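Local coordinates for ancylostoma secreted protein 1 (Necator americanus, PDB 3NT8) that is a secreted hookworm protein with two CAP domains, probably associated with the transition of infective larvae to parasitism, at residues A[25-30]-A[77-82]; A[81-86]-A[161-166]; A[99-104]-A[172-177]; A[69-74]-A[213-218]. All coordinates share one frame; numbering follows the deposited sequence.

Contact 1 of 4, residues A[25-30]-A[77-82]; sequences FGCSNS and AMEQQL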
loop_
_atom_site.group_PDB
_atom_site.type_symbol
_atom_site.label_atom_id
_atom_site.label_comp_id
_atom_site.label_asym_id
_atom_site.label_seq_id
_atom_site.Cartn_x
_atom_site.Cartn_y
_atom_site.Cartn_z
ATOM N N PHE A 25 0.751 24.902 -14.130
ATOM C CA PHE A 25 -0.059 23.729 -14.554
ATOM C C PHE A 25 0.331 23.146 -15.903
ATOM O O PHE A 25 0.797 22.009 -15.975
ATOM C CB PHE A 25 -1.563 23.970 -14.390
ATOM C CG PHE A 25 -1.959 24.248 -12.954
ATOM C CD1 PHE A 25 -1.896 23.233 -11.986
ATOM C CD2 PHE A 25 -2.355 25.519 -12.557
ATOM C CE1 PHE A 25 -2.232 23.483 -10.678
ATOM C CE2 PHE A 25 -2.664 25.776 -11.220
ATOM C CZ PHE A 25 -2.588 24.782 -10.287
ATOM N N GLY A 26 0.185 23.935 -16.963
ATOM C CA GLY A 26 0.600 23.513 -18.296
ATOM C C GLY A 26 -0.308 22.446 -18.858
ATOM O O GLY A 26 0.114 21.679 -19.718
ATOM N N CYS A 27 -1.562 22.397 -18.399
ATOM C CA CYS A 27 -2.510 21.411 -18.929
ATOM C C CYS A 27 -3.279 21.962 -20.116
ATOM O O CYS A 27 -3.662 23.131 -20.146
ATOM C CB CYS A 27 -3.465 20.862 -17.857
ATOM S SG CYS A 27 -2.672 20.287 -16.269
ATOM N N SER A 28 -3.509 21.101 -21.091
ATOM C CA SER A 28 -4.208 21.510 -22.297
ATOM C C SER A 28 -5.716 21.490 -22.096
ATOM O O SER A 28 -6.438 22.122 -22.822
ATOM C CB SER A 28 -3.808 20.667 -23.520
ATOM O OG SER A 28 -3.900 19.238 -23.333
ATOM N N ASN A 29 -6.192 20.810 -21.064
ATOM C CA ASN A 29 -7.638 20.597 -20.981
ATOM C C ASN A 29 -8.337 21.947 -20.799
ATOM O O ASN A 29 -7.965 22.716 -19.901
ATOM C CB ASN A 29 -7.984 19.555 -19.896
ATOM C CG ASN A 29 -9.463 19.434 -19.644
ATOM O OD1 ASN A 29 -10.265 19.351 -20.560
ATOM N ND2 ASN A 29 -9.840 19.420 -18.359
ATOM N N SER A 30 -9.285 22.263 -21.699
ATOM C CA SER A 30 -10.146 23.454 -21.556
ATOM C C SER A 30 -11.454 23.198 -20.695
ATOM O O SER A 30 -12.276 24.087 -20.549
ATOM C CB SER A 30 -10.497 24.027 -22.954
ATOM O OG SER A 30 -11.315 23.113 -23.678
ATOM N N ALA A 77 -2.143 14.456 -17.171
ATOM C CA ALA A 77 -2.515 13.235 -17.798
ATOM C C ALA A 77 -3.602 12.612 -16.977
ATOM O O ALA A 77 -4.572 12.053 -17.528
ATOM C CB ALA A 77 -1.296 12.305 -17.877
ATOM N N MET A 78 -3.467 12.684 -15.644
ATOM C CA MET A 78 -4.527 12.173 -14.752
ATOM C C MET A 78 -5.794 12.978 -14.924
ATOM O O MET A 78 -6.848 12.382 -15.110
ATOM C CB MET A 78 -4.102 12.119 -13.278
ATOM C CG MET A 78 -3.320 10.856 -12.994
ATOM S SD MET A 78 -2.459 11.030 -11.473
ATOM C CE MET A 78 -3.868 11.037 -10.376
ATOM N N GLU A 79 -5.669 14.305 -14.918
ATOM C CA GLU A 79 -6.787 15.215 -15.177
ATOM C C GLU A 79 -7.485 14.932 -16.497
ATOM O O GLU A 79 -8.735 14.888 -16.563
ATOM C CB GLU A 79 -6.334 16.674 -15.157
ATOM C CG GLU A 79 -7.508 17.696 -15.428
ATOM C CD GLU A 79 -7.004 19.032 -15.792
ATOM O OE1 GLU A 79 -5.854 19.374 -15.465
ATOM O OE2 GLU A 79 -7.728 19.786 -16.460
ATOM N N GLN A 80 -6.706 14.708 -17.550
ATOM C CA GLN A 80 -7.291 14.599 -18.910
ATOM C C GLN A 80 -8.058 13.320 -19.025
ATOM O O GLN A 80 -9.129 13.275 -19.627
ATOM C CB GLN A 80 -6.188 14.646 -19.988
ATOM C CG GLN A 80 -6.743 14.499 -21.462
ATOM C CD GLN A 80 -7.540 15.728 -21.914
ATOM O OE1 GLN A 80 -7.037 16.850 -21.908
ATOM N NE2 GLN A 80 -8.806 15.504 -22.289
ATOM N N GLN A 81 -7.486 12.248 -18.492
ATOM C CA GLN A 81 -8.158 10.972 -18.551
ATOM C C GLN A 81 -9.494 10.984 -17.809
ATOM O O GLN A 81 -10.469 10.479 -18.311
ATOM C CB GLN A 81 -7.236 9.844 -18.045
ATOM C CG GLN A 81 -7.764 8.490 -18.411
ATOM C CD GLN A 81 -6.747 7.364 -18.252
ATOM O OE1 GLN A 81 -5.598 7.580 -17.807
ATOM N NE2 GLN A 81 -7.168 6.153 -18.631
ATOM N N LEU A 82 -9.518 11.580 -16.625
ATOM C CA LEU A 82 -10.719 11.662 -15.852
ATOM C C LEU A 82 -11.766 12.555 -16.569
ATOM O O LEU A 82 -12.980 12.253 -16.564
ATOM C CB LEU A 82 -10.404 12.193 -14.458
ATOM C CG LEU A 82 -11.578 12.556 -13.572
ATOM C CD1 LEU A 82 -12.342 11.303 -13.324
ATOM C CD2 LEU A 82 -11.111 13.126 -12.268
HETATM O O HOH W 1 -10.711 17.737 -22.816
#
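Glu79 and Gln80, on consecutive positions of helix 76-85, receive the loop residues Cys27, Ser28 and Asn29. The Glu79 chain runs out extended, with CG anti to the backbone N (chi1 -180°), and delivers its carboxylate to the loop. Its two oxygens have separate tasks. OE1 lies against the sulfur of Cys27, 3.4 Å from SG, and accepts a hydrogen bond from the indole NE1 of Trp74. Cys27 is itself disulfide-bonded to Cys76, the first residue of helix 76-85. Glu79 OE2 takes a nearly straight hydrogen bond from Asn29, with ND2 to OE2 2.9 Å and 171° at the hydrogen; the donor approaches the anti side of the carboxylate, whose plane is turned 67° from that of the amide. A salt bridge from Arg37 also reaches OE2, so this buried carboxylate is well compensated, which would be expected to favour its charged form. Gln80 bends at chi2, which turns CD toward the loop; OE1 packs 3.5 Å from Asn29 CB. A water bridges the two amides, donating to Asn29 OD1 at 2.8 Å and accepting from Gln80 NE2 at 3.0 Å. Asn29 ND2 has a second acceptor in Gln83 OE1, one turn further along the helix. The contact joins the N-terminal loop before helix 34-52 to a helix of the first CAP domain through a disulfide and the hydrogen bonds and salt bridge of the buried Glu79 carboxylate.

Contact 2 of 4, residues A[81-86]-A[161-166]; sequences QLQDAI and GCAYKV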
loop_
_atom_site.group_PDB
_atom_site.type_symbol
_atom_site.label_atom_id
_atom_site.label_comp_id
_atom_site.label_asym_id
_atom_site.label_seq_id
_atom_site.Cartn_x
_atom_site.Cartn_y
_atom_site.Cartn_z
ATOM N N GLN A 81 -7.486 12.248 -18.492
ATOM C CA GLN A 81 -8.158 10.972 -18.551
ATOM C C GLN A 81 -9.494 10.984 -17.809
ATOM O O GLN A 81 -10.469 10.479 -18.311
ATOM C CB GLN A 81 -7.236 9.844 -18.045
ATOM C CG GLN A 81 -7.764 8.490 -18.411
ATOM C CD GLN A 81 -6.747 7.364 -18.252
ATOM O OE1 GLN A 81 -5.598 7.580 -17.807
ATOM N NE2 GLN A 81 -7.168 6.153 -18.631
ATOM N N LEU A 82 -9.518 11.580 -16.625
ATOM C CA LEU A 82 -10.719 11.662 -15.852
ATOM C C LEU A 82 -11.766 12.555 -16.569
ATOM O O LEU A 82 -12.980 12.253 -16.564
ATOM C CB LEU A 82 -10.404 12.193 -14.458
ATOM C CG LEU A 82 -11.578 12.556 -13.572
ATOM C CD1 LEU A 82 -12.342 11.303 -13.324
ATOM C CD2 LEU A 82 -11.111 13.126 -12.268
ATOM N N GLN A 83 -11.278 13.629 -17.182
ATOM C CA GLN A 83 -12.176 14.526 -17.903
ATOM C C GLN A 83 -12.897 13.792 -19.051
ATOM O O GLN A 83 -14.094 14.000 -19.260
ATOM C CB GLN A 83 -11.430 15.758 -18.398
ATOM C CG GLN A 83 -12.331 16.718 -19.176
ATOM C CD GLN A 83 -13.047 17.668 -18.250
ATOM O OE1 GLN A 83 -12.425 18.548 -17.730
ATOM N NE2 GLN A 83 -14.340 17.483 -18.044
ATOM N N ASP A 84 -12.160 12.950 -19.773
ATOM C CA ASP A 84 -12.693 12.161 -20.885
ATOM C C ASP A 84 -13.747 11.153 -20.426
ATOM O O ASP A 84 -14.606 10.747 -21.200
ATOM C CB ASP A 84 -11.565 11.441 -21.646
ATOM C CG ASP A 84 -10.668 12.388 -22.361
ATOM O OD1 ASP A 84 -11.148 13.456 -22.789
ATOM O OD2 ASP A 84 -9.472 12.073 -22.528
ATOM N N ALA A 85 -13.711 10.787 -19.145
ATOM C CA ALA A 85 -14.563 9.710 -18.661
ATOM C C ALA A 85 -15.886 10.185 -18.129
ATOM O O ALA A 85 -16.825 9.400 -17.989
ATOM C CB ALA A 85 -13.844 8.864 -17.648
ATOM N N ILE A 86 -15.963 11.478 -17.842
ATOM C CA ILE A 86 -17.150 12.047 -17.229
ATOM C C ILE A 86 -17.969 12.923 -18.192
ATOM O O ILE A 86 -18.808 13.713 -17.756
ATOM C CB ILE A 86 -16.803 12.801 -15.888
ATOM C CG1 ILE A 86 -15.896 14.032 -16.146
ATOM C CG2 ILE A 86 -16.069 11.847 -14.934
ATOM C CD1 ILE A 86 -15.791 14.979 -14.958
ATOM N N GLY A 161 -5.520 14.468 -9.765
ATOM C CA GLY A 161 -6.157 14.914 -11.013
ATOM C C GLY A 161 -7.650 15.097 -10.833
ATOM O O GLY A 161 -8.357 14.143 -10.477
ATOM N N CYS A 162 -8.139 16.318 -11.051
ATOM C CA CYS A 162 -9.582 16.553 -10.880
ATOM C C CYS A 162 -10.178 17.271 -12.120
ATOM O O CYS A 162 -9.436 17.971 -12.840
ATOM C CB CYS A 162 -9.905 17.355 -9.602
ATOM S SG CYS A 162 -9.146 16.923 -8.028
ATOM N N ALA A 163 -11.503 17.116 -12.301
ATOM C CA ALA A 163 -12.266 17.709 -13.369
ATOM C C ALA A 163 -13.770 17.722 -13.009
ATOM O O ALA A 163 -14.192 16.889 -12.224
ATOM C CB ALA A 163 -11.996 16.916 -14.708
ATOM N N TYR A 164 -14.548 18.701 -13.499
ATOM C CA TYR A 164 -16.024 18.654 -13.450
ATOM C C TYR A 164 -16.580 18.674 -14.897
ATOM O O TYR A 164 -15.844 18.961 -15.817
ATOM C CB TYR A 164 -16.642 19.750 -12.586
ATOM C CG TYR A 164 -16.242 21.145 -13.021
ATOM C CD1 TYR A 164 -16.735 21.713 -14.223
ATOM C CD2 TYR A 164 -15.326 21.857 -12.291
ATOM C CE1 TYR A 164 -16.327 22.977 -14.646
ATOM C CE2 TYR A 164 -14.901 23.109 -12.702
ATOM C CZ TYR A 164 -15.406 23.662 -13.889
ATOM O OH TYR A 164 -14.979 24.885 -14.302
ATOM N N LYS A 165 -17.832 18.246 -15.091
ATOM C CA LYS A 165 -18.536 18.352 -16.361
ATOM C C LYS A 165 -19.981 18.691 -16.097
ATOM O O LYS A 165 -20.597 18.026 -15.290
ATOM C CB LYS A 165 -18.467 17.044 -17.119
ATOM C CG LYS A 165 -19.030 17.077 -18.518
ATOM C CD LYS A 165 -18.250 17.959 -19.467
ATOM C CE LYS A 165 -18.933 17.829 -20.863
ATOM N NZ LYS A 165 -18.196 18.475 -22.018
ATOM N N VAL A 166 -20.507 19.727 -16.777
ATOM C CA VAL A 166 -21.935 20.043 -16.764
ATOM C C VAL A 166 -22.724 19.158 -17.794
ATOM O O VAL A 166 -22.312 18.991 -18.941
ATOM C CB VAL A 166 -22.197 21.567 -17.008
ATOM C CG1 VAL A 166 -23.667 21.892 -17.005
ATOM C CG2 VAL A 166 -21.508 22.396 -15.936
#
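Tyr164 O accepts a hydrogen bond from the side-chain amide of Gln83, with NE2 to O 3.1 Å and 165° at the hydrogen. The donor stands above the carbonyl plane, 41° out of it, while the oxygen lies close to the amide plane. A bend at chi2 turns CD of Gln83 in over the strand, where OE1 rests 3.5 Å from Ala163 CB; that same OE1 accepts from Asn29 ND2, so both ends of the amide are engaged. Helix 76-85 here runs roughly parallel to strand 159-167, the short segments inclined by 25° with their axes 7.5 Å apart, and this helix-on-sheet layer belongs to the alpha-beta-alpha sandwich of the CAP domain. Ala163 CB points toward the helix and Gly161 has no side chain there, consistent with the close approach. Leu82 places CD2 3.4 Å from Gly161 O and touches Ser174 and Ile176 of the next strand. Further along, Ile86 reaches the strand with CD1, 3.7 Å from Ala163 O and 4.0 Å from Lys165 CB. Lys165 sets its CB 3.4 Å from Ile86 O, then carries its amine away to Gln87 OE1. On the strand's other side, Cys162 is disulfide-bonded to Cys175, and Tyr164 OH hydrogen-bonds Asp36.

Contact 3 of 4, residues A[99-104]-A[172-177]; sequences VAQNTM and AVSCIY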
loop_
_atom_site.group_PDB
_atom_site.type_symbol
_atom_site.label_atom_id
_atom_site.label_comp_id
_atom_site.label_asym_id
_atom_site.label_seq_id
_atom_site.Cartn_x
_atom_site.Cartn_y
_atom_site.Cartn_z
ATOM N N VAL A 99 -5.304 4.293 -10.328
ATOM C CA VAL A 99 -5.784 5.367 -9.455
ATOM C C VAL A 99 -7.036 5.014 -8.650
ATOM O O VAL A 99 -7.824 4.140 -9.051
ATOM C CB VAL A 99 -6.060 6.677 -10.265
ATOM C CG1 VAL A 99 -4.713 7.292 -10.808
ATOM C CG2 VAL A 99 -7.113 6.399 -11.403
ATOM N N ALA A 100 -7.193 5.716 -7.520
ATOM C CA ALA A 100 -8.438 5.688 -6.770
ATOM C C ALA A 100 -9.295 6.917 -7.195
ATOM O O ALA A 100 -8.781 7.901 -7.672
ATOM C CB ALA A 100 -8.126 5.709 -5.293
ATOM N N GLN A 101 -10.597 6.832 -7.023
ATOM C CA GLN A 101 -11.473 7.867 -7.482
ATOM C C GLN A 101 -12.502 8.309 -6.441
ATOM O O GLN A 101 -13.092 7.504 -5.771
ATOM C CB GLN A 101 -12.209 7.415 -8.764
ATOM C CG GLN A 101 -13.184 8.439 -9.317
ATOM C CD GLN A 101 -13.795 7.995 -10.637
ATOM O OE1 GLN A 101 -13.705 6.823 -11.030
ATOM N NE2 GLN A 101 -14.443 8.900 -11.289
ATOM N N ASN A 102 -12.697 9.620 -6.372
ATOM C CA ASN A 102 -13.714 10.266 -5.598
ATOM C C ASN A 102 -14.698 10.945 -6.554
ATOM O O ASN A 102 -14.284 11.574 -7.530
ATOM C CB ASN A 102 -13.071 11.328 -4.714
ATOM C CG ASN A 102 -12.725 10.827 -3.320
ATOM O OD1 ASN A 102 -13.044 9.717 -2.953
ATOM N ND2 ASN A 102 -12.037 11.664 -2.546
ATOM N N THR A 103 -15.990 10.842 -6.260
ATOM C CA THR A 103 -17.023 11.295 -7.184
ATOM C C THR A 103 -18.261 11.871 -6.453
ATOM O O THR A 103 -18.626 11.443 -5.307
ATOM C CB THR A 103 -17.453 10.148 -8.192
ATOM O OG1 THR A 103 -18.299 10.720 -9.185
ATOM C CG2 THR A 103 -18.226 9.043 -7.477
ATOM N N MET A 104 -18.867 12.866 -7.105
ATOM C CA MET A 104 -20.010 13.578 -6.533
ATOM C C MET A 104 -20.892 14.056 -7.665
ATOM O O MET A 104 -20.409 14.568 -8.674
ATOM C CB MET A 104 -19.572 14.788 -5.713
ATOM C CG MET A 104 -20.656 15.554 -5.118
ATOM S SD MET A 104 -21.410 14.590 -3.854
ATOM C CE MET A 104 -22.522 15.892 -3.273
ATOM N N ALA A 172 -21.172 16.720 -12.519
ATOM C CA ALA A 172 -20.369 15.723 -11.848
ATOM C C ALA A 172 -19.002 16.361 -11.581
ATOM O O ALA A 172 -18.450 17.062 -12.464
ATOM C CB ALA A 172 -20.258 14.467 -12.716
ATOM N N VAL A 173 -18.539 16.209 -10.345
ATOM C CA VAL A 173 -17.231 16.670 -9.900
ATOM C C VAL A 173 -16.475 15.481 -9.309
ATOM O O VAL A 173 -17.045 14.732 -8.547
ATOM C CB VAL A 173 -17.347 17.749 -8.823
ATOM C CG1 VAL A 173 -15.932 18.263 -8.486
ATOM C CG2 VAL A 173 -18.302 18.886 -9.275
ATOM N N SER A 174 -15.231 15.288 -9.719
ATOM C CA SER A 174 -14.515 14.023 -9.482
ATOM C C SER A 174 -12.998 14.295 -9.385
ATOM O O SER A 174 -12.514 15.207 -9.954
ATOM C CB SER A 174 -14.813 12.941 -10.554
ATOM O OG SER A 174 -14.222 11.658 -10.192
ATOM N N CYS A 175 -12.290 13.483 -8.613
ATOM C CA CYS A 175 -10.830 13.587 -8.459
ATOM C C CYS A 175 -10.368 12.164 -8.416
ATOM O O CYS A 175 -11.063 11.305 -7.878
ATOM C CB CYS A 175 -10.405 14.286 -7.136
ATOM S SG CYS A 175 -10.714 16.036 -6.970
ATOM N N ILE A 176 -9.194 11.930 -9.018
ATOM C CA ILE A 176 -8.513 10.643 -8.978
ATOM C C ILE A 176 -7.141 10.824 -8.352
ATOM O O ILE A 176 -6.582 11.930 -8.387
ATOM C CB ILE A 176 -8.334 9.974 -10.397
ATOM C CG1 ILE A 176 -7.875 10.973 -11.431
ATOM C CG2 ILE A 176 -9.582 9.305 -10.878
ATOM C CD1 ILE A 176 -7.354 10.291 -12.624
ATOM N N TYR A 177 -6.610 9.748 -7.775
ATOM C CA TYR A 177 -5.423 9.833 -6.895
ATOM C C TYR A 177 -4.552 8.648 -7.173
ATOM O O TYR A 177 -5.068 7.561 -7.317
ATOM C CB TYR A 177 -5.840 9.766 -5.409
ATOM C CG TYR A 177 -6.856 10.782 -5.011
ATOM C CD1 TYR A 177 -6.483 11.942 -4.302
ATOM C CD2 TYR A 177 -8.192 10.570 -5.248
ATOM C CE1 TYR A 177 -7.437 12.838 -3.900
ATOM C CE2 TYR A 177 -9.137 11.479 -4.832
ATOM C CZ TYR A 177 -8.756 12.603 -4.151
ATOM O OH TYR A 177 -9.658 13.542 -3.785
#
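Asn102 O is gripped by two donors of the neighbouring strand: Cys175 N, at 3.0 Å, and the hydroxyl of Ser174, whose OG donates at 2.7 Å. They approach from opposite faces of the carbonyl plane. Ser174 OG, anti to its own backbone N (chi1 -173°), in turn accepts from Gln101 NE2 at 3.0 Å in a nearly straight bond of 169°. The Ser174 hydroxyl thus relays between the Gln101 amide, from which it accepts, and Asn102 O, to which it donates; Gln101 OE1 accepts from Ala94 N. Asn102 N completes its hydrogen-bonded pair with Cys175 O at 2.8 Å; Ala100 with Tyr177 and Met104 with Val173 are the other such pairs. Just before the strand, Val99 CG2 packs 3.8 Å from Ile176 CG2.

On the face holding Asn102, Cys175 and Tyr177, the amide of Asn102 stands 79° from the tyrosine ring. Asn102 CB meets the ring edge, and ND2 makes a weak hydrogen bond of 3.3 Å to Tyr177 OH. Stronger partners position both groups: Ala148 O and Asn151 hold the amide, and His44 bonds the tyrosine hydroxyl. Helices 119-127 and 147-153 pack on this face, whereas Met78 and Leu82 of helix 76-85 pack on the face of Gln101, Ser174 and Ile176. The paired antiparallel strands, of which 100-107 is an edge strand, belong to the sheet that forms the middle layer of the alpha-beta-alpha sandwich characteristic of the CAP fold.

Contact 4 of 4, residues A[69-74]-A[213-218]; sequences MYKLSW and LCTKGP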
loop_
_atom_site.group_PDB
_atom_site.type_symbol
_atom_site.label_atom_id
_atom_site.label_comp_id
_atom_site.label_asym_id
_atom_site.label_seq_id
_atom_site.Cartn_x
_atom_site.Cartn_y
_atom_site.Cartn_z
ATOM N N MET A 69 3.670 12.770 5.473
ATOM C CA MET A 69 2.486 13.247 4.753
ATOM C C MET A 69 2.934 14.019 3.558
ATOM O O MET A 69 3.514 15.109 3.701
ATOM C CB MET A 69 1.606 14.124 5.627
ATOM C CG MET A 69 0.374 14.676 4.915
ATOM S SD MET A 69 -0.875 13.451 4.457
ATOM C CE MET A 69 -1.560 12.882 6.015
ATOM N N TYR A 70 2.720 13.444 2.375
ATOM C CA TYR A 70 3.129 14.067 1.092
ATOM C C TYR A 70 2.166 15.137 0.523
ATOM O O TYR A 70 0.920 15.027 0.596
ATOM C CB TYR A 70 3.502 13.010 0.020
ATOM C CG TYR A 70 4.868 12.412 0.241
ATOM C CD1 TYR A 70 5.943 12.785 -0.579
ATOM C CD2 TYR A 70 5.124 11.598 1.338
ATOM C CE1 TYR A 70 7.195 12.331 -0.361
ATOM C CE2 TYR A 70 6.403 11.091 1.560
ATOM C CZ TYR A 70 7.415 11.441 0.722
ATOM O OH TYR A 70 8.670 10.921 0.995
ATOM N N LYS A 71 2.780 16.186 0.013
ATOM C CA LYS A 71 2.084 17.254 -0.695
ATOM C C LYS A 71 1.752 16.658 -2.036
ATOM O O LYS A 71 2.598 15.992 -2.619
ATOM C CB LYS A 71 3.015 18.427 -0.892
ATOM C CG LYS A 71 2.355 19.654 -1.468
ATOM C CD LYS A 71 3.333 20.846 -1.489
ATOM C CE LYS A 71 2.558 22.139 -2.009
ATOM N NZ LYS A 71 3.455 23.289 -2.326
ATOM N N LEU A 72 0.540 16.886 -2.508
ATOM C CA LEU A 72 0.136 16.499 -3.862
ATOM C C LEU A 72 0.639 17.468 -4.903
ATOM O O LEU A 72 0.672 18.679 -4.669
ATOM C CB LEU A 72 -1.431 16.389 -3.930
ATOM C CG LEU A 72 -2.088 15.446 -2.887
ATOM C CD1 LEU A 72 -3.647 15.264 -3.002
ATOM C CD2 LEU A 72 -1.438 14.078 -3.011
ATOM N N SER A 73 1.034 16.945 -6.054
ATOM C CA SER A 73 1.270 17.747 -7.254
ATOM C C SER A 73 0.198 17.446 -8.255
ATOM O O SER A 73 -0.315 16.309 -8.329
ATOM C CB SER A 73 2.597 17.356 -7.870
ATOM O OG SER A 73 3.586 17.573 -6.896
ATOM N N TRP A 74 -0.178 18.451 -9.026
ATOM C CA TRP A 74 -1.130 18.214 -10.140
ATOM C C TRP A 74 -0.617 17.329 -11.291
ATOM O O TRP A 74 0.535 17.428 -11.697
ATOM C CB TRP A 74 -1.614 19.572 -10.680
ATOM C CG TRP A 74 -2.827 19.482 -11.524
ATOM C CD1 TRP A 74 -2.872 19.379 -12.903
ATOM C CD2 TRP A 74 -4.179 19.506 -11.076
ATOM N NE1 TRP A 74 -4.163 19.327 -13.314
ATOM C CE2 TRP A 74 -4.992 19.431 -12.221
ATOM C CE3 TRP A 74 -4.788 19.600 -9.796
ATOM C CZ2 TRP A 74 -6.384 19.414 -12.154
ATOM C CZ3 TRP A 74 -6.181 19.579 -9.715
ATOM C CH2 TRP A 74 -6.962 19.504 -10.897
ATOM N N LEU A 213 4.931 19.082 5.125
ATOM C CA LEU A 213 4.533 18.207 4.028
ATOM C C LEU A 213 5.765 17.744 3.309
ATOM O O LEU A 213 6.622 18.562 2.928
ATOM C CB LEU A 213 3.538 18.873 3.018
ATOM C CG LEU A 213 2.095 19.185 3.494
ATOM C CD1 LEU A 213 1.268 19.930 2.425
ATOM C CD2 LEU A 213 1.397 17.923 3.961
ATOM N N CYS A 214 5.876 16.427 3.154
ATOM C CA CYS A 214 6.951 15.873 2.344
ATOM C C CYS A 214 6.741 16.144 0.877
ATOM O O CYS A 214 5.614 16.216 0.442
ATOM C CB CYS A 214 7.108 14.364 2.615
ATOM S SG CYS A 214 7.649 14.071 4.305
ATOM N N THR A 215 7.816 16.287 0.109
ATOM C CA THR A 215 7.698 16.565 -1.307
ATOM C C THR A 215 8.520 15.552 -2.133
ATOM O O THR A 215 9.694 15.446 -1.953
ATOM C CB THR A 215 8.101 18.024 -1.701
ATOM O OG1 THR A 215 9.490 18.238 -1.457
ATOM C CG2 THR A 215 7.243 19.065 -0.921
ATOM N N LYS A 216 7.854 14.819 -3.019
ATOM C CA LYS A 216 8.462 13.761 -3.758
ATOM C C LYS A 216 9.294 14.370 -4.875
ATOM O O LYS A 216 8.851 15.265 -5.563
ATOM C CB LYS A 216 7.354 12.805 -4.283
ATOM C CG LYS A 216 7.719 11.836 -5.430
ATOM C CD LYS A 216 8.424 10.616 -4.918
ATOM C CE LYS A 216 8.983 9.750 -6.051
ATOM N NZ LYS A 216 7.841 9.218 -6.850
ATOM N N GLY A 217 10.522 13.879 -5.008
ATOM C CA GLY A 217 11.388 14.337 -6.080
ATOM C C GLY A 217 11.146 13.554 -7.351
ATOM O O GLY A 217 10.197 12.759 -7.431
ATOM N N PRO A 218 12.009 13.772 -8.365
ATOM C CA PRO A 218 11.798 13.136 -9.682
ATOM C C PRO A 218 12.033 11.603 -9.611
ATOM O O PRO A 218 12.781 11.103 -8.749
ATOM C CB PRO A 218 12.829 13.844 -10.622
ATOM C CG PRO A 218 13.402 15.013 -9.784
ATOM C CD PRO A 218 13.234 14.598 -8.330
HETATM O O HOH W 2 5.239 15.795 -3.639
#
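Tyr70 and Cys214 pair through a single beta bridge, which attaches strand 213-215 of the cysteine-rich region between the two CAP domains to the 69-71 backbone of the first. Two backbone hydrogen bonds flank the pair: Cys214 N donates to Met69 O at 2.8 Å, and Lys71 N to Cys214 O at 2.9 Å. Further along, a water bridges the two backbones, donating to Lys71 O and accepting from Lys216 N at 2.9 Å. Tyr70 O is turned to another partner, Arg48 of helix 34-52. The two lysine amines find their acceptors outside the pair, Lys71 in a salt bridge with Glu210 and Lys216 in one with Asp219; Lys216 also makes a cation-pi contact with Tyr204. The Tyr70 hydroxyl bonds to Ser207 OG and to Tyr204 N.

Leu213 lies beside Met69, the two side chains pointing the same way, with CD2 3.5 Å from Met69 CG, and crosses Lys71 at about a right angle, its CB 4.0 Å from Lys71 CB. Tyr70 CG lies anti to the carbonyl carbon (chi1 -77°), and the ring it carries has Lys216 N at its edge. Over one face of that ring sits Cys214, whose sulfur forms a disulfide with Cys201; its CB stands 3.4 Å from the ring centroid, only 7° off the normal, in a CH-pi contact, with SG further out over the same face.

From the N terminus, contact 1 closes the first loop, helix 76-85 returning to 25-30 after helix 34-52. Contact 4 opens within that loop, at 69-74, and closes far later at 213-218, so the two cross. Contact 2 begins on the helix where contact 1 ends, sharing Gln81 and Leu82, and crosses contact 3, because 99-104 precedes 161-166 and 172-177 follows it. Strands 159-167 and 170-177 are neighbours in one sheet, and contacts 2 and 3 both lie wholly within the span of contact 4. Contacts 1 to 3 therefore join N-terminal loop, helix and sheet of the first CAP domain, while contact 4 fastens the following cysteine-rich region to it.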